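Local coordinates for protein putative oxidoreductase (Bacteroides fragilis NCTC 9343, PDB 3FHL) that probably acts as a nucleotide-dependent oxidoreductase of the Gfo/Idh/MocA family, with a Rossmann domain expected to bind NAD(P), at residues Trp276-Leu287 with Arg298-Asn306. Residues are numbered along the deposited sequence; the frame is centred on the assembly and turned at random.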
loop_
_atom_site.group_PDB
_atom_site.type_symbol
_atom_site.label_atom_id
_atom_site.label_comp_id
_atom_site.label_asym_id
_atom_site.label_seq_id
_atom_site.Cartn_x
_atom_site.Cartn_y
_atom_site.Cartn_z
ATOM N N TRP C 276 -11.930 20.362 22.230
ATOM C CA TRP C 276 -11.493 18.979 22.411
ATOM C C TRP C 276 -11.562 18.162 21.109
ATOM O O TRP C 276 -12.568 18.200 20.411
ATOM C CB TRP C 276 -12.317 18.271 23.477
ATOM C CG TRP C 276 -11.815 16.900 23.713
ATOM C CD1 TRP C 276 -12.333 15.738 23.219
ATOM C CD2 TRP C 276 -10.647 16.534 24.472
ATOM N NE1 TRP C 276 -11.561 14.668 23.633
ATOM C CE2 TRP C 276 -10.526 15.134 24.401
ATOM C CE3 TRP C 276 -9.692 17.263 25.192
ATOM C CZ2 TRP C 276 -9.493 14.436 25.040
ATOM C CZ3 TRP C 276 -8.671 16.574 25.830
ATOM C CH2 TRP C 276 -8.586 15.175 25.758
ATOM N N GLY C 277 -10.480 17.447 20.808
ATOM C CA GLY C 277 -10.397 16.597 19.611
ATOM C C GLY C 277 -10.107 17.341 18.315
ATOM O O GLY C 277 -9.983 16.722 17.247
ATOM N N GLU C 278 -9.999 18.668 18.394
ATOM C CA GLU C 278 -9.744 19.471 17.199
ATOM C C GLU C 278 -8.328 19.259 16.668
ATOM O O GLU C 278 -7.386 18.984 17.437
ATOM C CB GLU C 278 -10.007 20.965 17.445
ATOM C CG GLU C 278 -11.488 21.340 17.538
ATOM C CD GLU C 278 -11.737 22.851 17.610
ATOM O OE1 GLU C 278 -10.765 23.633 17.737
ATOM O OE2 GLU C 278 -12.918 23.249 17.545
ATOM N N GLU C 279 -8.199 19.387 15.347
ATOM C CA GLU C 279 -6.911 19.324 14.669
ATOM C C GLU C 279 -6.593 20.661 14.033
ATOM O O GLU C 279 -7.496 21.428 13.688
ATOM C CB GLU C 279 -6.931 18.256 13.568
ATOM C CG GLU C 279 -7.155 16.844 14.060
ATOM C CD GLU C 279 -7.181 15.831 12.932
ATOM O OE1 GLU C 279 -8.024 15.966 12.006
ATOM O OE2 GLU C 279 -6.371 14.888 12.995
ATOM N N SER C 280 -5.300 20.925 13.863
ATOM C CA SER C 280 -4.837 22.125 13.179
ATOM C C SER C 280 -4.973 21.966 11.669
ATOM O O SER C 280 -5.210 20.858 11.169
ATOM C CB SER C 280 -3.378 22.400 13.532
ATOM O OG SER C 280 -2.541 21.357 13.060
ATOM N N GLU C 281 -4.810 23.073 10.946
ATOM C CA GLU C 281 -4.853 23.068 9.478
ATOM C C GLU C 281 -3.799 22.131 8.858
ATOM O O GLU C 281 -4.058 21.470 7.846
ATOM C CB GLU C 281 -4.747 24.505 8.933
ATOM C CG GLU C 281 -4.102 24.643 7.541
ATOM C CD GLU C 281 -4.807 25.638 6.625
ATOM O OE1 GLU C 281 -5.795 26.273 7.057
ATOM O OE2 GLU C 281 -4.366 25.776 5.461
ATOM N N GLN C 282 -2.636 22.070 9.505
ATOM C CA GLN C 282 -1.523 21.204 9.130
ATOM C C GLN C 282 -1.876 19.716 9.281
ATOM O O GLN C 282 -1.471 18.892 8.457
ATOM C CB GLN C 282 -0.319 21.565 10.005
ATOM C CG GLN C 282 1.000 20.898 9.655
ATOM C CD GLN C 282 2.170 21.480 10.453
ATOM O OE1 GLN C 282 2.876 20.757 11.162
ATOM N NE2 GLN C 282 2.368 22.795 10.346
ATOM N N GLU C 283 -2.644 19.390 10.320
ATOM C CA GLU C 283 -3.052 18.019 10.598
ATOM C C GLU C 283 -4.221 17.584 9.727
ATOM O O GLU C 283 -4.359 16.399 9.438
ATOM C CB GLU C 283 -3.387 17.836 12.082
ATOM C CG GLU C 283 -2.150 17.863 12.968
ATOM C CD GLU C 283 -2.423 18.221 14.423
ATOM O OE1 GLU C 283 -1.488 18.065 15.245
ATOM O OE2 GLU C 283 -3.548 18.657 14.753
ATOM N N TRP C 284 -5.046 18.533 9.285
ATOM C CA TRP C 284 -6.186 18.204 8.417
ATOM C C TRP C 284 -5.738 17.513 7.138
ATOM O O TRP C 284 -4.622 17.721 6.671
ATOM C CB TRP C 284 -6.984 19.450 8.025
ATOM C CG TRP C 284 -7.759 20.119 9.139
ATOM C CD1 TRP C 284 -8.155 19.568 10.326
ATOM C CD2 TRP C 284 -8.248 21.467 9.139
ATOM N NE1 TRP C 284 -8.845 20.501 11.075
ATOM C CE2 TRP C 284 -8.920 21.671 10.367
ATOM C CE3 TRP C 284 -8.190 22.523 8.212
ATOM C CZ2 TRP C 284 -9.531 22.891 10.696
ATOM C CZ3 TRP C 284 -8.785 23.744 8.546
ATOM C CH2 TRP C 284 -9.447 23.912 9.780
ATOM N N GLY C 285 -6.623 16.709 6.570
ATOM C CA GLY C 285 -6.345 16.028 5.314
ATOM C C GLY C 285 -6.517 16.943 4.134
ATOM O O GLY C 285 -7.179 17.971 4.234
ATOM N N LEU C 286 -5.900 16.568 3.017
ATOM C CA LEU C 286 -6.022 17.298 1.772
ATOM C C LEU C 286 -7.190 16.765 0.941
ATOM O O LEU C 286 -7.253 15.574 0.608
ATOM C CB LEU C 286 -4.722 17.173 0.960
ATOM C CG LEU C 286 -4.666 17.961 -0.352
ATOM C CD1 LEU C 286 -4.637 19.467 -0.062
ATOM C CD2 LEU C 286 -3.446 17.562 -1.162
ATOM N N LEU C 287 -8.089 17.657 0.564
ATOM C CA LEU C 287 -9.184 17.279 -0.320
ATOM C C LEU C 287 -8.919 17.836 -1.711
ATOM O O LEU C 287 -8.748 19.044 -1.882
ATOM C CB LEU C 287 -10.517 17.783 0.234
ATOM C CG LEU C 287 -11.764 17.665 -0.639
ATOM C CD1 LEU C 287 -12.225 16.206 -0.732
ATOM C CD2 LEU C 287 -12.868 18.571 -0.098
ATOM N N ARG C 298 -7.436 21.713 -1.276
ATOM C CA ARG C 298 -7.200 22.400 -0.036
ATOM C C ARG C 298 -7.379 21.535 1.168
ATOM O O ARG C 298 -7.950 20.503 1.076
ATOM C CB ARG C 298 -8.090 23.609 0.073
ATOM C CG ARG C 298 -9.493 23.286 0.312
ATOM C CD ARG C 298 -10.425 24.340 -0.224
ATOM N NE ARG C 298 -11.769 23.973 0.164
ATOM C CZ ARG C 298 -12.863 24.186 -0.537
ATOM N NH1 ARG C 298 -13.991 23.760 -0.063
ATOM N NH2 ARG C 298 -12.838 24.814 -1.684
ATOM N N LYS C 299 -6.859 21.973 2.296
ATOM C CA LYS C 299 -7.075 21.282 3.557
ATOM C C LYS C 299 -8.560 21.279 3.916
ATOM O O LYS C 299 -9.267 22.275 3.717
ATOM C CB LYS C 299 -6.219 21.890 4.673
ATOM C CG LYS C 299 -4.735 21.596 4.528
ATOM C CD LYS C 299 -4.486 20.106 4.225
ATOM C CE LYS C 299 -3.060 19.717 4.459
ATOM N NZ LYS C 299 -2.729 19.737 5.915
ATOM N N TYR C 300 -9.040 20.138 4.400
ATOM C CA TYR C 300 -10.461 19.969 4.687
ATOM C C TYR C 300 -10.696 20.113 6.189
ATOM O O TYR C 300 -10.200 19.288 6.957
ATOM C CB TYR C 300 -10.945 18.599 4.196
ATOM C CG TYR C 300 -12.427 18.389 4.404
ATOM C CD1 TYR C 300 -13.353 19.077 3.644
ATOM C CD2 TYR C 300 -12.896 17.522 5.388
ATOM C CE1 TYR C 300 -14.715 18.899 3.842
ATOM C CE2 TYR C 300 -14.254 17.334 5.596
ATOM C CZ TYR C 300 -15.158 18.023 4.818
ATOM O OH TYR C 300 -16.502 17.829 5.015
ATOM N N PRO C 301 -11.436 21.172 6.611
ATOM C CA PRO C 301 -11.735 21.359 8.035
ATOM C C PRO C 301 -12.499 20.145 8.538
ATOM O O PRO C 301 -13.598 19.859 8.062
ATOM C CB PRO C 301 -12.618 22.617 8.058
ATOM C CG PRO C 301 -12.299 23.337 6.773
ATOM C CD PRO C 301 -12.019 22.243 5.782
ATOM N N GLY C 302 -11.886 19.410 9.454
ATOM C CA GLY C 302 -12.408 18.108 9.806
ATOM C C GLY C 302 -13.402 18.113 10.945
ATOM O O GLY C 302 -13.738 19.164 11.501
ATOM N N ILE C 303 -13.881 16.916 11.262
ATOM C CA ILE C 303 -14.673 16.654 12.451
ATOM C C ILE C 303 -13.740 16.415 13.634
ATOM O O ILE C 303 -12.777 15.665 13.512
ATOM C CB ILE C 303 -15.557 15.405 12.229
ATOM C CG1 ILE C 303 -16.430 15.574 10.973
ATOM C CG2 ILE C 303 -16.420 15.108 13.447
ATOM C CD1 ILE C 303 -17.367 16.747 11.009
ATOM N N ALA C 304 -14.024 17.052 14.773
ATOM C CA ALA C 304 -13.232 16.853 15.997
ATOM C C ALA C 304 -13.289 15.404 16.476
ATOM O O ALA C 304 -14.320 14.742 16.373
ATOM C CB ALA C 304 -13.719 17.779 17.100
ATOM N N GLY C 305 -12.176 14.921 17.011
ATOM C CA GLY C 305 -12.158 13.607 17.643
ATOM C C GLY C 305 -13.057 13.615 18.864
ATOM O O GLY C 305 -13.137 14.624 19.564
ATOM N N ASN C 306 -13.725 12.495 19.132
ATOM C CA ASN C 306 -14.794 12.496 20.135
ATOM C C ASN C 306 -14.929 11.172 20.873
ATOM O O ASN C 306 -15.934 10.497 20.731
ATOM C CB ASN C 306 -16.123 12.891 19.451
ATOM C CG ASN C 306 -17.262 13.124 20.432
ATOM O OD1 ASN C 306 -17.041 13.407 21.614
ATOM N ND2 ASN C 306 -18.498 12.979 19.943
HETATM O O HOH W 1 -14.906 16.392 20.711
HETATM O O HOH W 2 -10.634 17.066 12.472
HETATM O O HOH W 3 -9.397 16.742 7.478
#
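Leu287 and Arg298 form an antiparallel hydrogen-bonded pair, with Leu287 N 2.9 Å from Arg298 O and Arg298 N 3.0 Å from Leu287 O. Leu286 and Lys299 make the next, non-hydrogen-bonded pair. Tyr300 N then donates to Gly285 O. Farther along, Gly305 N donates to Gly277 O at 2.8 Å, from above the carbonyl plane.

Lys299 carries the direct side-chain hydrogen bonds between the segments. Its chain bends at chi2 (-47°) and chi4 (69°), which brings NZ to the carbonyl oxygens of the 280-284 turn. There NZ donates to Glu281 O at 2.9 Å, in the carbonyl plane and on a lone pair, and also to Trp284 O. The Glu281 carboxylate stands well apart from it.

The Trp284 indole lies between 300-302 and 280-281. Pro301 CA sits 3.5 Å from the centroid of its six-membered ring, almost on the normal, in a CH-pi contact. Tyr300 O and Gly302 N lie over the same face, toward the rim. Ser280 O and Glu281 CA lie over the opposite face. Leu287 CD2 meets Tyr300 CD1 at 3.8 Å, their side chains running the same way.

Three waters bridge the segments. One joins Trp276 O to Gly305 O, another Glu279 OE1 to Ile303 O, the third Gly285 N to Tyr300 O.

The contact extends the open end of hairpin 286-291/294-299. Strand 294-299 is outermost in the C-terminal domain's mixed sheet within this chain. Strand 252-255 pairs beside Leu286. Helix 129-139 packs on Tyr300, whose OH bonds Asp136, and helix 261-266 on Trp276.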